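Local atomic coordinates of fluoroacetyl-CoA thioesterase (Streptomyces cattleya, PDB entry 3KUV), a protein that hydrolyses fluoroacetyl-CoA to fluoroacetate and CoA before it can react with citrate synthase, thereby conferring fluoroacetate resistance, and cannot use acetyl-CoA as substrate. Residues B[11-16]-B[46-51]; B[84-89]-B[104-109]; B[22-27]-B[36-41]. The protein carries 1 engineered substitution. One frame throughout, in Å; residues are numbered along the deposited sequence.

In the fold
The three contacts show how chemistry follows position in a hot-dog fold. Contact 1 lies deepest and is aromatic and apolar: it seats helix 42-57 on strand 10-16 with no hydrogen bond between the two segments. Contact 2 shares its sheet, since strands 10-16 and 85-96 are neighbours; there backbone hydrogen bonds do the joining, with one face turned to the helix and His107 exposed on the other. Contact 3, about 17 Å from either of the others (centre to centre), pairs two largely irregular segments through an apolar patch, partly exposed at Val23 and Phe36, and a salt-bridged polar group, and reaches contact 1 through Phe40 and Leu48. All three touch the second subunit.

Contact 1 of 3, residues B[11-16]-B[46-51]; sequences FTHDFV and VGLMEW
Helix-on-sheet packing defines this contact: strand 11-16, at the edge of the sheet within its own chain, lies against the middle of helix 42-57, the long central helix that the curved sheet of a hot-dog fold wraps. The two axes pass 9.4 Å apart, and side chains alone bridge the gap. His13, Phe15, Leu48 and Trp51 all carry CG anti to the backbone N; chi1 of -179° carries the His13 ring toward the helix, and chi2 of -108° turns its edge to it. One corner of that ring, CE1, butts against the methyl Leu48 CD1 at 3.3 Å, with the methyl lying in the plane of the ring. The neighbouring atom, His13 NE2, stands 3.5 Å above the plane of the Trp51 indole and over its centre, making an edge-to-face stack with the planes at 59°. Toward Phe15 the roles change, because Trp51 now offers an edge to the phenyl face in an offset edge-to-face pair, and its CZ3 comes to 4.0 Å from Phe15 CD1. Leu48 CD1 also reaches Phe15 CB at 3.7 Å, so the one methyl serves both strand residues. Trp51 NE1 is hydrogen-bonded to Glu32 of the second subunit, which helps to fix the rotation of the indole. One residue before it, the active-site Glu50 forms a salt bridge with Arg120 rather than joining the cluster. His13 ND1 is buried without a polar partner in the model, and such aromatic and apolar surroundings would probably favour a neutral imidazole.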
loop_
_atom_site.group_PDB
_atom_site.type_symbol
_atom_site.label_atom_id
_atom_site.label_comp_id
_atom_site.label_asym_id
_atom_site.label_seq_id
_atom_site.Cartn_x
_atom_site.Cartn_y
_atom_site.Cartn_z
ATOM N N PHE B 11 -13.957 1.792 -14.345
ATOM C CA PHE B 11 -12.774 2.239 -15.069
ATOM C C PHE B 11 -11.753 1.116 -14.933
ATOM O O PHE B 11 -11.620 0.482 -13.851
ATOM C CB PHE B 11 -12.140 3.490 -14.444
ATOM C CG PHE B 11 -10.774 3.821 -15.096
ATOM C CD1 PHE B 11 -10.675 4.252 -16.484
ATOM C CD2 PHE B 11 -9.583 3.705 -14.376
ATOM C CE1 PHE B 11 -9.418 4.509 -17.051
ATOM C CE2 PHE B 11 -8.365 3.995 -14.933
ATOM C CZ PHE B 11 -8.249 4.366 -16.257
ATOM N N THR B 12 -11.061 0.795 -16.028
ATOM C CA THR B 12 -9.992 -0.242 -15.956
ATOM C C THR B 12 -8.657 0.340 -16.204
ATOM O O THR B 12 -8.509 1.248 -17.054
ATOM C CB THR B 12 -10.234 -1.468 -16.823
ATOM O OG1 THR B 12 -10.074 -1.046 -18.141
ATOM C CG2 THR B 12 -11.733 -1.876 -16.718
ATOM N N HIS B 13 -7.685 -0.103 -15.425
ATOM C CA HIS B 13 -6.320 0.332 -15.528
ATOM C C HIS B 13 -5.412 -0.895 -15.646
ATOM O O HIS B 13 -5.388 -1.767 -14.742
ATOM C CB HIS B 13 -6.006 1.136 -14.227
ATOM C CG HIS B 13 -4.613 1.673 -14.185
ATOM N ND1 HIS B 13 -3.610 1.186 -13.371
ATOM C CD2 HIS B 13 -4.118 2.746 -14.807
ATOM C CE1 HIS B 13 -2.528 1.928 -13.527
ATOM N NE2 HIS B 13 -2.801 2.881 -14.399
ATOM N N ASP B 14 -4.644 -0.994 -16.759
ATOM C CA ASP B 14 -3.807 -2.172 -16.996
ATOM C C ASP B 14 -2.335 -1.797 -16.818
ATOM O O ASP B 14 -1.861 -0.701 -17.205
ATOM C CB ASP B 14 -3.948 -2.719 -18.445
ATOM C CG ASP B 14 -5.361 -3.058 -18.791
ATOM O OD1 ASP B 14 -6.062 -3.666 -17.975
ATOM O OD2 ASP B 14 -5.874 -2.635 -19.844
ATOM N N PHE B 15 -1.591 -2.710 -16.181
ATOM C CA PHE B 15 -0.195 -2.423 -15.849
ATOM C C PHE B 15 0.595 -3.691 -15.903
ATOM O O PHE B 15 0.368 -4.623 -15.106
ATOM C CB PHE B 15 -0.118 -1.884 -14.390
ATOM C CG PHE B 15 1.288 -1.527 -13.980
ATOM C CD1 PHE B 15 1.985 -0.443 -14.573
ATOM C CD2 PHE B 15 1.892 -2.274 -12.965
ATOM C CE1 PHE B 15 3.343 -0.149 -14.070
ATOM C CE2 PHE B 15 3.148 -1.938 -12.498
ATOM C CZ PHE B 15 3.861 -0.911 -13.041
ATOM N N VAL B 16 1.535 -3.791 -16.854
ATOM C CA VAL B 16 2.444 -4.954 -16.875
ATOM C C VAL B 16 3.459 -4.805 -15.730
ATOM O O VAL B 16 4.157 -3.790 -15.653
ATOM C CB VAL B 16 3.187 -4.997 -18.230
ATOM C CG1 VAL B 16 4.232 -6.208 -18.278
ATOM C CG2 VAL B 16 2.171 -5.210 -19.364
ATOM N N VAL B 46 -1.381 -1.274 -3.539
ATOM C CA VAL B 46 -2.136 -0.136 -3.002
ATOM C C VAL B 46 -1.911 1.075 -3.912
ATOM O O VAL B 46 -2.894 1.759 -4.329
ATOM C CB VAL B 46 -1.743 0.097 -1.557
ATOM C CG1 VAL B 46 -2.330 1.454 -1.053
ATOM C CG2 VAL B 46 -2.252 -1.033 -0.627
ATOM N N GLY B 47 -0.647 1.345 -4.290
ATOM C CA GLY B 47 -0.391 2.546 -5.111
ATOM C C GLY B 47 -1.061 2.407 -6.489
ATOM O O GLY B 47 -1.434 3.423 -7.105
ATOM N N LEU B 48 -1.096 1.194 -7.049
ATOM C CA LEU B 48 -1.702 1.004 -8.371
ATOM C C LEU B 48 -3.210 1.200 -8.307
ATOM O O LEU B 48 -3.790 1.747 -9.280
ATOM C CB LEU B 48 -1.412 -0.464 -8.827
ATOM C CG LEU B 48 -1.826 -0.765 -10.308
ATOM C CD1 LEU B 48 -0.911 0.012 -11.315
ATOM C CD2 LEU B 48 -1.663 -2.268 -10.531
ATOM N N MET B 49 -3.825 0.733 -7.215
ATOM C CA MET B 49 -5.293 1.005 -7.051
ATOM C C MET B 49 -5.546 2.513 -6.918
ATOM O O MET B 49 -6.472 3.069 -7.516
ATOM C CB MET B 49 -5.761 0.297 -5.752
ATOM C CG MET B 49 -5.808 -1.188 -6.071
ATOM S SD MET B 49 -6.215 -2.132 -4.572
ATOM C CE MET B 49 -6.820 -3.734 -5.313
ATOM N N GLU B 50 -4.705 3.226 -6.179
ATOM C CA GLU B 50 -4.824 4.678 -6.116
ATOM C C GLU B 50 -4.713 5.260 -7.516
ATOM O O GLU B 50 -5.479 6.145 -7.884
ATOM C CB GLU B 50 -3.741 5.342 -5.226
ATOM C CG GLU B 50 -3.904 4.954 -3.756
ATOM C CD GLU B 50 -3.127 5.965 -2.895
ATOM O OE1 GLU B 50 -3.469 7.179 -2.809
ATOM O OE2 GLU B 50 -2.092 5.574 -2.241
ATOM N N TRP B 51 -3.685 4.851 -8.252
ATOM C CA TRP B 51 -3.453 5.385 -9.593
ATOM C C TRP B 51 -4.683 5.191 -10.482
ATOM O O TRP B 51 -5.055 6.137 -11.220
ATOM C CB TRP B 51 -2.206 4.661 -10.140
ATOM C CG TRP B 51 -1.606 5.224 -11.458
ATOM C CD1 TRP B 51 -2.094 6.274 -12.250
ATOM C CD2 TRP B 51 -0.523 4.622 -12.169
ATOM N NE1 TRP B 51 -1.270 6.388 -13.407
ATOM C CE2 TRP B 51 -0.346 5.363 -13.393
ATOM C CE3 TRP B 51 0.293 3.488 -11.918
ATOM C CZ2 TRP B 51 0.636 5.000 -14.330
ATOM C CZ3 TRP B 51 1.278 3.117 -12.870
ATOM C CH2 TRP B 51 1.428 3.919 -14.072
#

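Contact 2 of 3, residues B[84-89]-B[104-109]; sequences LTVTVT and VSAHDG
Asp108, the residue just after strand 99-107, has CG in the crowded position between the backbone N and the carbonyl carbon (chi1 61°). Its CB lies 4.0 Å from Thr85 O, and CG packs against the methyl Leu84 CD1 at 3.8 Å. At the tip the two oxygens divide their work. OD1 accepts the backbone N-H groups of Val110 and Asp111, the first of these closing an Asx turn, while OD2 takes a hydrogen bond from Thr80 and a salt bridge from Lys135 of the second subunit, so the buried carboxylate is well satisfied and probably charged. Gly109 follows with a positive phi suited to glycine.

Upstream, the segments are the two arms of the antiparallel hairpin formed by strands 85-96 and 99-107, part of the hot-dog sheet. Thr87 with His107 and Thr89 with Ser105 are hydrogen-bonded pairs; the bond from Thr87 N to His107 O, 2.8 Å long, runs nearly along the C=O axis (172°). Between them Val88 and Ala106 form a non-hydrogen-bonded pair on the face turned to helix 42-57, where Val88 CG2 meets Ala106 CB at 4.2 Å. On the other face Thr87 CB sits 3.8 Å above the plane of the His107 imidazole, toward its rim, in a CH-pi contact. Past the Thr87-His107 pair, toward Asp108, a water accepts from Thr85 N at 2.9 Å and donates to Asp108 O at 2.8 Å.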
loop_
_atom_site.group_PDB
_atom_site.type_symbol
_atom_site.label_atom_id
_atom_site.label_comp_id
_atom_site.label_asym_id
_atom_site.label_seq_id
_atom_site.Cartn_x
_atom_site.Cartn_y
_atom_site.Cartn_z
ATOM N N LEU B 84 3.414 -10.475 -15.787
ATOM C CA LEU B 84 1.938 -10.516 -15.952
ATOM C C LEU B 84 1.365 -9.099 -15.968
ATOM O O LEU B 84 2.003 -8.183 -15.488
ATOM C CB LEU B 84 1.242 -11.312 -14.776
ATOM C CG LEU B 84 1.596 -12.808 -14.851
ATOM C CD1 LEU B 84 0.901 -13.461 -13.692
ATOM C CD2 LEU B 84 1.127 -13.517 -16.124
ATOM N N THR B 85 0.158 -8.969 -16.542
ATOM C CA THR B 85 -0.524 -7.670 -16.551
ATOM C C THR B 85 -1.526 -7.693 -15.368
ATOM O O THR B 85 -2.421 -8.572 -15.332
ATOM C CB THR B 85 -1.306 -7.494 -17.829
ATOM O OG1 THR B 85 -0.399 -7.578 -18.973
ATOM C CG2 THR B 85 -2.038 -6.156 -17.901
ATOM N N VAL B 86 -1.394 -6.724 -14.494
ATOM C CA VAL B 86 -2.381 -6.534 -13.419
ATOM C C VAL B 86 -3.441 -5.558 -13.994
ATOM O O VAL B 86 -3.100 -4.426 -14.486
ATOM C CB VAL B 86 -1.746 -5.980 -12.147
ATOM C CG1 VAL B 86 -2.904 -5.578 -11.138
ATOM C CG2 VAL B 86 -0.881 -7.054 -11.539
ATOM N N THR B 87 -4.700 -5.955 -13.993
ATOM C CA THR B 87 -5.806 -5.055 -14.373
ATOM C C THR B 87 -6.522 -4.704 -13.069
ATOM O O THR B 87 -7.025 -5.602 -12.392
ATOM C CB THR B 87 -6.789 -5.718 -15.346
ATOM O OG1 THR B 87 -6.120 -6.017 -16.594
ATOM C CG2 THR B 87 -8.015 -4.835 -15.615
ATOM N N VAL B 88 -6.593 -3.399 -12.772
ATOM C CA VAL B 88 -7.391 -2.896 -11.668
ATOM C C VAL B 88 -8.721 -2.452 -12.262
ATOM O O VAL B 88 -8.725 -1.674 -13.266
ATOM C CB VAL B 88 -6.722 -1.711 -10.966
ATOM C CG1 VAL B 88 -7.633 -1.100 -9.896
ATOM C CG2 VAL B 88 -5.367 -2.151 -10.282
ATOM N N THR B 89 -9.840 -2.864 -11.663
ATOM C CA THR B 89 -11.172 -2.307 -12.017
ATOM C C THR B 89 -11.602 -1.431 -10.846
ATOM O O THR B 89 -11.591 -1.927 -9.680
ATOM C CB THR B 89 -12.166 -3.463 -12.199
ATOM O OG1 THR B 89 -11.699 -4.262 -13.310
ATOM C CG2 THR B 89 -13.545 -2.931 -12.599
ATOM N N VAL B 104 -12.798 -1.506 -5.431
ATOM C CA VAL B 104 -11.648 -1.837 -6.288
ATOM C C VAL B 104 -11.414 -3.339 -6.323
ATOM O O VAL B 104 -11.695 -4.073 -5.355
ATOM C CB VAL B 104 -10.384 -1.114 -5.852
ATOM C CG1 VAL B 104 -10.557 0.401 -6.125
ATOM C CG2 VAL B 104 -9.994 -1.282 -4.356
ATOM N N SER B 105 -10.911 -3.827 -7.452
ATOM C CA SER B 105 -10.481 -5.235 -7.504
ATOM C C SER B 105 -9.389 -5.348 -8.521
ATOM O O SER B 105 -9.185 -4.415 -9.356
ATOM C CB SER B 105 -11.595 -6.166 -7.819
ATOM O OG SER B 105 -12.139 -5.891 -9.101
ATOM N N ALA B 106 -8.632 -6.415 -8.441
ATOM C CA ALA B 106 -7.462 -6.564 -9.350
ATOM C C ALA B 106 -7.277 -8.049 -9.703
ATOM O O ALA B 106 -7.656 -8.955 -8.923
ATOM C CB ALA B 106 -6.184 -5.970 -8.744
ATOM N N HIS B 107 -6.881 -8.312 -10.947
ATOM C CA HIS B 107 -6.606 -9.656 -11.409
ATOM C C HIS B 107 -5.363 -9.552 -12.255
ATOM O O HIS B 107 -5.045 -8.483 -12.828
ATOM C CB HIS B 107 -7.881 -10.070 -12.099
ATOM C CG HIS B 107 -7.903 -9.888 -13.539
ATOM N ND1 HIS B 107 -8.873 -9.150 -14.167
ATOM C CD2 HIS B 107 -7.045 -10.295 -14.510
ATOM C CE1 HIS B 107 -8.617 -9.101 -15.461
ATOM N NE2 HIS B 107 -7.496 -9.777 -15.708
ATOM N N ASP B 108 -4.591 -10.654 -12.294
ATOM C CA ASP B 108 -3.338 -10.614 -13.069
ATOM C C ASP B 108 -3.391 -11.398 -14.384
ATOM O O ASP B 108 -2.343 -11.797 -14.889
ATOM C CB ASP B 108 -2.112 -11.032 -12.222
ATOM C CG ASP B 108 -2.219 -12.468 -11.687
ATOM O OD1 ASP B 108 -3.048 -13.245 -12.175
ATOM O OD2 ASP B 108 -1.370 -12.751 -10.782
ATOM N N GLY B 109 -4.585 -11.672 -14.890
ATOM C CA GLY B 109 -4.715 -12.502 -16.090
ATOM C C GLY B 109 -4.802 -14.011 -15.764
ATOM O O GLY B 109 -5.286 -14.813 -16.598
HETATM O O HOH W 1 -1.450 -11.223 -17.481
#

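Contact 3 of 3, residues B[22-27]-B[36-41]; sequences TVRHLY and FPEVFA
The Glu38 carboxylate gathers the polar contacts of this pairing. Thr22 OG1 donates to Glu38 OE1 over 2.6 Å, from above the carboxylate plane. Arg24, extended from CG to NE, sets NE 3.2 Å from Glu38 OE2 in a salt bridge whose N-H bonds to the two oxygens are bent and weak; the guanidinium and carboxylate planes stand 86° apart. A water accepts from Arg24 N and lies 2.9 Å from Glu38 OE1 and 3.0 Å from Pro37 O, linking the two segments. The backbones meet in a weak bond from Val23 N to Val39 O, and Val23 divides its methyls: CG1 rests on Phe36 CB at 3.7 Å, CG2 on Ala41 CB at 3.9 Å.

Further out, an inverse gamma turn centred on Glu38 helps to place its side chain, which bends back to Thr22 at chi2 (-81°). Phe36 packs edge-to-face with Phe33, and Leu26 meets its counterpart in the second subunit. Phe40 leaves the backbone away from segment 22-27, and its ring packs on Met45 and Leu48, near His76. Ala41 is the N-cap of helix 42-57, just before the engineered active-site Ser42, so the pairing lies on the loop into the substrate site of this hot-dog thioesterase.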
loop_
_atom_site.group_PDB
_atom_site.type_symbol
_atom_site.label_atom_id
_atom_site.label_comp_id
_atom_site.label_asym_id
_atom_site.label_seq_id
_atom_site.Cartn_x
_atom_site.Cartn_y
_atom_site.Cartn_z
ATOM N N THR B 22 8.767 -5.628 -7.250
ATOM C CA THR B 22 8.658 -6.711 -6.246
ATOM C C THR B 22 8.932 -6.209 -4.857
ATOM O O THR B 22 9.328 -5.081 -4.664
ATOM C CB THR B 22 9.624 -7.875 -6.621
ATOM O OG1 THR B 22 10.979 -7.377 -6.599
ATOM C CG2 THR B 22 9.278 -8.447 -8.015
ATOM N N VAL B 23 8.633 -7.092 -3.875
ATOM C CA VAL B 23 8.768 -6.693 -2.462
ATOM C C VAL B 23 10.109 -6.026 -2.105
ATOM O O VAL B 23 10.116 -4.994 -1.425
ATOM C CB VAL B 23 8.577 -7.953 -1.641
ATOM C CG1 VAL B 23 8.909 -7.691 -0.148
ATOM C CG2 VAL B 23 7.083 -8.418 -1.764
ATOM N N ARG B 24 11.201 -6.681 -2.527
ATOM C CA ARG B 24 12.518 -6.068 -2.211
ATOM C C ARG B 24 12.761 -4.635 -2.671
ATOM O O ARG B 24 13.528 -3.868 -2.030
ATOM C CB ARG B 24 13.655 -7.031 -2.636
ATOM C CG ARG B 24 13.798 -7.186 -4.182
ATOM C CD ARG B 24 14.965 -8.148 -4.519
ATOM N NE ARG B 24 15.108 -8.078 -5.970
ATOM C CZ ARG B 24 16.234 -7.997 -6.660
ATOM N NH1 ARG B 24 17.426 -8.101 -6.053
ATOM N NH2 ARG B 24 16.148 -7.925 -7.992
ATOM N N HIS B 25 12.099 -4.269 -3.778
ATOM C CA HIS B 25 12.188 -2.910 -4.282
ATOM C C HIS B 25 11.345 -1.885 -3.557
ATOM O O HIS B 25 11.594 -0.645 -3.676
ATOM C CB HIS B 25 11.784 -2.938 -5.772
ATOM C CG HIS B 25 12.758 -3.654 -6.647
ATOM N ND1 HIS B 25 13.843 -3.017 -7.217
ATOM C CD2 HIS B 25 12.768 -4.936 -7.073
ATOM C CE1 HIS B 25 14.516 -3.914 -7.928
ATOM N NE2 HIS B 25 13.908 -5.088 -7.851
ATOM N N LEU B 26 10.325 -2.350 -2.807
ATOM C CA LEU B 26 9.560 -1.323 -2.012
ATOM C C LEU B 26 10.394 -0.696 -0.884
ATOM O O LEU B 26 10.298 0.509 -0.643
ATOM C CB LEU B 26 8.265 -2.006 -1.535
ATOM C CG LEU B 26 7.272 -1.017 -0.848
ATOM C CD1 LEU B 26 6.600 -0.116 -1.905
ATOM C CD2 LEU B 26 6.232 -1.880 -0.163
ATOM N N TYR B 27 11.146 -1.543 -0.189
ATOM C CA TYR B 27 12.117 -1.066 0.844
ATOM C C TYR B 27 13.459 -1.743 0.618
ATOM O O TYR B 27 13.760 -2.715 1.265
ATOM C CB TYR B 27 11.562 -1.319 2.265
ATOM C CG TYR B 27 10.635 -0.243 2.709
ATOM C CD1 TYR B 27 11.068 0.888 3.375
ATOM C CD2 TYR B 27 9.256 -0.357 2.435
ATOM C CE1 TYR B 27 10.214 1.906 3.808
ATOM C CE2 TYR B 27 8.359 0.637 2.881
ATOM C CZ TYR B 27 8.816 1.802 3.502
ATOM O OH TYR B 27 8.016 2.786 3.921
ATOM N N PHE B 36 12.653 -11.777 0.276
ATOM C CA PHE B 36 11.319 -12.261 -0.059
ATOM C C PHE B 36 11.247 -12.763 -1.496
ATOM O O PHE B 36 12.030 -12.329 -2.361
ATOM C CB PHE B 36 10.297 -11.107 0.057
ATOM C CG PHE B 36 9.552 -11.007 1.403
ATOM C CD1 PHE B 36 8.160 -11.032 1.439
ATOM C CD2 PHE B 36 10.244 -10.808 2.572
ATOM C CE1 PHE B 36 7.494 -10.913 2.648
ATOM C CE2 PHE B 36 9.560 -10.736 3.816
ATOM C CZ PHE B 36 8.183 -10.729 3.811
ATOM N N PRO B 37 10.207 -13.554 -1.763
ATOM C CA PRO B 37 9.942 -13.950 -3.141
ATOM C C PRO B 37 9.733 -12.741 -4.085
ATOM O O PRO B 37 9.372 -11.649 -3.644
ATOM C CB PRO B 37 8.642 -14.708 -3.039
ATOM C CG PRO B 37 8.523 -15.171 -1.544
ATOM C CD PRO B 37 9.152 -14.046 -0.825
ATOM N N GLU B 38 10.073 -12.934 -5.351
ATOM C CA GLU B 38 10.005 -11.862 -6.385
ATOM C C GLU B 38 8.602 -11.729 -6.925
ATOM O O GLU B 38 8.215 -12.245 -8.009
ATOM C CB GLU B 38 10.977 -12.198 -7.519
ATOM C CG GLU B 38 12.444 -11.904 -7.061
ATOM C CD GLU B 38 12.800 -10.421 -7.178
ATOM O OE1 GLU B 38 12.273 -9.627 -6.411
ATOM O OE2 GLU B 38 13.629 -10.028 -8.034
ATOM N N VAL B 39 7.772 -11.118 -6.074
ATOM C CA VAL B 39 6.332 -10.969 -6.406
ATOM C C VAL B 39 5.922 -9.523 -6.072
ATOM O O VAL B 39 6.572 -8.840 -5.271
ATOM C CB VAL B 39 5.418 -11.947 -5.586
ATOM C CG1 VAL B 39 5.765 -13.412 -5.995
ATOM C CG2 VAL B 39 5.567 -11.753 -4.067
ATOM N N PHE B 40 4.887 -9.068 -6.811
ATOM C CA PHE B 40 4.414 -7.708 -6.686
ATOM C C PHE B 40 4.024 -7.406 -5.203
ATOM O O PHE B 40 3.247 -8.151 -4.566
ATOM C CB PHE B 40 3.187 -7.675 -7.673
ATOM C CG PHE B 40 2.574 -6.329 -7.883
ATOM C CD1 PHE B 40 1.155 -6.177 -7.817
ATOM C CD2 PHE B 40 3.365 -5.238 -8.212
ATOM C CE1 PHE B 40 0.571 -4.860 -8.092
ATOM C CE2 PHE B 40 2.823 -3.942 -8.551
ATOM C CZ PHE B 40 1.402 -3.780 -8.456
ATOM N N ALA B 41 4.552 -6.294 -4.680
ATOM C CA ALA B 41 4.320 -5.995 -3.248
ATOM C C ALA B 41 2.959 -5.421 -2.969
ATOM O O ALA B 41 2.468 -4.607 -3.792
ATOM C CB ALA B 41 5.383 -4.996 -2.681
HETATM O O HOH W 2 11.377 -9.358 -3.693
#